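Local coordinates for protein flavodoxin (Bacteroides uniformis, PDB 4J8P) that binds flavin mononucleotide in a flavodoxin-like fold and probably serves as an electron-transfer flavoprotein, at residues 100-105 with 137-142. Sequence-based numbering, arbitrary orientation. Where two conformers were deposited one is given.
Sequences TFIESG and INWGKG. With SO4 (sulfate ion), chain J.
Ile102 carries the whole contact from its side, meeting Ile137 with one branch and Trp139 with the other. Its CG2 methyl lies 3.8 Å from CD1 of Ile137, the two side chains slanting past one another. The longer branch ends at the indole: CD1 of Ile102 stops 4.1 Å from CH2 of Trp139, near the ring plane, so the methyl abuts the benzene edge instead of lying over a face. Chi1 of -67° sets CG1 of Ile102 beside the backbone N and CG2 beside the carbonyl carbon, and the extended chi2 of 168° carries CD1 out to the indole while CG2 meets Ile137. Ile137 also packs on its own segment, where CG2 sits 3.6 Å above the indole plane of Trp139, displaced toward the rim. The indole is thus met on one face by Ile137 and at its edge by Ile102. No hydrogen bond crosses between the segments.

The polar contacts lie within each segment or reach outward. Where helix 96-102 gives way to a type I turn from Ile102 to Gly105, OG of Ser104 bonds to O of Thr100 at 2.7 Å, approaching from above the carbonyl plane, and N of Ser104 bonds to O of Phe101. NE1 of Trp139 is hydrogen-bonded to the backbone O of Tyr134. Well away from the apolar contact, one of two modelled conformers of Lys141 extends fully, its NZ hydrogen-bonding O2 of a sulfate (2.9 Å), probably from the crystallisation liquor, and more weakly O1.

In this flavodoxin-like fold, the contact joins the C-terminal end of helix 96-102 to the start of strand 138-144, an outermost strand of the parallel sheet. Leu130 of helix 124-133 touches both Ile102 and Trp139, while Val112 of the adjacent strand 111-117 packs against Ile137 and Trp139, and Ile85 of strand 80-88 lies against Ile102.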
ATOM      1  N   THR A 100       0.566  -8.802  -4.566  1.00 16.72           N
ATOM      2  CA  THR A 100       1.504  -9.065  -5.664  1.00 16.25           C
ATOM      3  C   THR A 100       2.839  -8.373  -5.399  1.00 18.37           C
ATOM      4  O   THR A 100       3.892  -8.987  -5.580  1.00 19.47           O
ATOM      5  CB  THR A 100       0.922  -8.559  -6.990  1.00 16.79           C
ATOM      6  OG1 THR A 100      -0.389  -9.086  -7.140  1.00 18.87           O
ATOM      7  CG2 THR A 100       1.792  -9.005  -8.200  1.00 19.22           C
ATOM      8  N   PHE A 101       2.782  -7.102  -4.964  1.00 15.49           N
ATOM      9  CA  PHE A 101       3.976  -6.321  -4.692  1.00 15.52           C
ATOM     10  C   PHE A 101       4.850  -7.006  -3.618  1.00 17.64           C
ATOM     11  O   PHE A 101       6.044  -7.208  -3.843  1.00 18.26           O
ATOM     12  CB  PHE A 101       3.558  -4.906  -4.270  1.00 16.36           C
ATOM     13  CG  PHE A 101       4.687  -4.025  -3.840  1.00 17.27           C
ATOM     14  CD1 PHE A 101       5.609  -3.536  -4.770  1.00 19.51           C
ATOM     15  CD2 PHE A 101       4.874  -3.718  -2.500  1.00 18.40           C
ATOM     16  CE1 PHE A 101       6.682  -2.726  -4.359  1.00 19.50           C
ATOM     17  CE2 PHE A 101       5.932  -2.885  -2.096  1.00 20.27           C
ATOM     18  CZ  PHE A 101       6.818  -2.393  -3.024  1.00 19.20           C
ATOM     19  N   ILE A 102       4.266  -7.346  -2.467  1.00 15.60           N
ATOM     20  CA  ILE A 102       5.034  -7.968  -1.367  1.00 16.30           C
ATOM     21  C   ILE A 102       5.642  -9.304  -1.831  1.00 18.86           C
ATOM     22  O   ILE A 102       6.753  -9.654  -1.449  1.00 19.53           O
ATOM     23  CB  ILE A 102       4.128  -8.134  -0.120  1.00 18.28           C
ATOM     24  CG1 ILE A 102       3.763  -6.741   0.418  1.00 18.25           C
ATOM     25  CG2 ILE A 102       4.769  -9.033   0.967  1.00 19.70           C
ATOM     26  CD1 ILE A 102       2.601  -6.767   1.491  1.00 18.70           C
ATOM     27  N   GLU A 103       4.893 -10.034  -2.659  1.00 17.38           N
ATOM     28  CA  GLU A 103       5.342 -11.342  -3.145  1.00 17.80           C
ATOM     29  C   GLU A 103       6.306 -11.215  -4.324  1.00 23.70           C
ATOM     30  O   GLU A 103       6.739 -12.244  -4.845  1.00 25.92           O
ATOM     31  CB  GLU A 103       4.136 -12.202  -3.512  1.00 18.53           C
ATOM     32  CG  GLU A 103       3.366 -12.582  -2.253  1.00 19.83           C
ATOM     33  CD  GLU A 103       2.029 -13.255  -2.482  1.00 21.85           C
ATOM     34  OE1 GLU A 103       1.771 -13.696  -3.626  1.00 21.50           O
ATOM     35  OE2 GLU A 103       1.246 -13.358  -1.508  1.00 21.69           O
ATOM     36  N   SER A 104       6.658  -9.984  -4.738  1.00 18.71           N
ATOM     37  CA  SER A 104       7.560  -9.805  -5.893  1.00 18.58           C
ATOM     38  C   SER A 104       8.948  -9.252  -5.519  1.00 22.65           C
ATOM     39  O   SER A 104       9.765  -8.978  -6.410  1.00 23.35           O
ATOM     40  CB  SER A 104       6.898  -8.902  -6.924  1.00 20.87           C
ATOM     41  OG  SER A 104       5.721  -9.548  -7.415  1.00 21.14           O
ATOM     42  N   GLY A 105       9.210  -9.116  -4.223  1.00 21.18           N
ATOM     43  CA  GLY A 105      10.495  -8.626  -3.735  1.00 23.03           C
ATOM     44  C   GLY A 105      10.886  -9.291  -2.431  1.00 24.97           C
ATOM     45  O   GLY A 105      10.079 -10.022  -1.838  1.00 22.44           O
ATOM     46  N   ILE A 137       7.862 -10.704   7.946  1.00 21.31           N
ATOM     47  CA  ILE A 137       8.215  -9.294   7.788  1.00 18.22           C
ATOM     48  C   ILE A 137       8.146  -8.577   9.142  1.00 21.56           C
ATOM     49  O   ILE A 137       7.292  -8.898   9.969  1.00 21.11           O
ATOM     50  CB  ILE A 137       7.245  -8.677   6.758  1.00 19.25           C
ATOM     51  CG1 ILE A 137       7.677  -9.156   5.350  1.00 18.82           C
ATOM     52  CG2 ILE A 137       7.179  -7.154   6.839  1.00 20.24           C
ATOM     53  CD1 ILE A 137       6.697  -8.708   4.231  1.00 19.67           C
ATOM     54  N   ASN A 138       9.049  -7.605   9.348  1.00 18.60           N
ATOM     55  CA  ASN A 138       9.068  -6.827  10.600  1.00 17.45           C
ATOM     56  C   ASN A 138       8.040  -5.713  10.478  1.00 19.88           C
ATOM     57  O   ASN A 138       8.389  -4.567  10.202  1.00 19.98           O
ATOM     58  CB  ASN A 138      10.464  -6.261  10.867  1.00 18.74           C
ATOM     59  CG  ASN A 138      11.553  -7.316  10.892  1.00 22.69           C
ATOM     60  OD1 ASN A 138      11.324  -8.467  11.293  1.00 24.56           O
ATOM     61  ND2 ASN A 138      12.794  -6.907  10.605  1.00 23.19           N
ATOM     62  N   TRP A 139       6.768  -6.049  10.700  1.00 18.40           N
ATOM     63  CA  TRP A 139       5.706  -5.058  10.590  1.00 17.37           C
ATOM     64  C   TRP A 139       5.794  -3.988  11.670  1.00 18.60           C
ATOM     65  O   TRP A 139       5.873  -4.314  12.874  1.00 18.13           O
ATOM     66  CB  TRP A 139       4.326  -5.746  10.669  1.00 17.32           C
ATOM     67  CG  TRP A 139       4.065  -6.607   9.477  1.00 17.76           C
ATOM     68  CD1 TRP A 139       4.223  -7.961   9.381  1.00 21.28           C
ATOM     69  CD2 TRP A 139       3.677  -6.154   8.178  1.00 17.06           C
ATOM     70  NE1 TRP A 139       3.925  -8.380   8.106  1.00 21.08           N
ATOM     71  CE2 TRP A 139       3.614  -7.292   7.335  1.00 21.48           C
ATOM     72  CE3 TRP A 139       3.389  -4.890   7.631  1.00 18.73           C
ATOM     73  CZ2 TRP A 139       3.200  -7.212   5.996  1.00 21.14           C
ATOM     74  CZ3 TRP A 139       3.020  -4.805   6.299  1.00 19.83           C
ATOM     75  CH2 TRP A 139       2.950  -5.958   5.482  1.00 20.56           C
ATOM     76  N   GLY A 140       5.715  -2.719  11.215  1.00 16.88           N
ATOM     77  CA  GLY A 140       5.603  -1.555  12.097  1.00 16.96           C
ATOM     78  C   GLY A 140       4.135  -1.135  12.127  1.00 18.10           C
ATOM     79  O   GLY A 140       3.389  -1.366  11.161  1.00 17.19           O
ATOM     80  N   LYS A 141       3.695  -0.508  13.252  1.00 16.82           N
ATOM     81  CA  LYS A 141       2.287  -0.098  13.386  0.50 15.65           C
ATOM     82  C   LYS A 141       1.858   0.839  12.240  1.00 17.95           C
ATOM     83  O   LYS A 141       2.511   1.857  11.975  1.00 17.94           O
ATOM     84  CB  LYS A 141       2.062   0.566  14.750  0.50 17.30           C
ATOM     85  CG  LYS A 141       0.608   0.968  15.006  0.50 15.04           C
ATOM     86  CD  LYS A 141       0.465   1.598  16.405  0.50 17.04           C
ATOM     87  CE  LYS A 141      -0.959   2.031  16.692  0.50 20.67           C
ATOM     88  NZ  LYS A 141      -1.121   2.593  18.067  0.50 19.83           N
ATOM     89  N   GLY A 142       0.745   0.484  11.613  1.00 17.17           N
ATOM     90  CA  GLY A 142       0.223   1.241  10.488  1.00 17.64           C
ATOM     91  C   GLY A 142      -0.662   2.395  10.880  1.00 19.15           C
ATOM     92  O   GLY A 142      -0.948   2.614  12.064  1.00 20.38           O
TER
HETATM   93  S   SO4 J 209      -4.461   2.963  18.178  0.50 44.04           S
HETATM   94  O1  SO4 J 209      -3.875   1.747  18.723  0.50 41.57           O
HETATM   95  O2  SO4 J 209      -3.547   4.084  18.409  0.50 43.73           O
HETATM   96  O3  SO4 J 209      -4.679   2.786  16.733  0.50 45.12           O
HETATM   97  O4  SO4 J 209      -5.743   3.249  18.832  0.50 46.25           O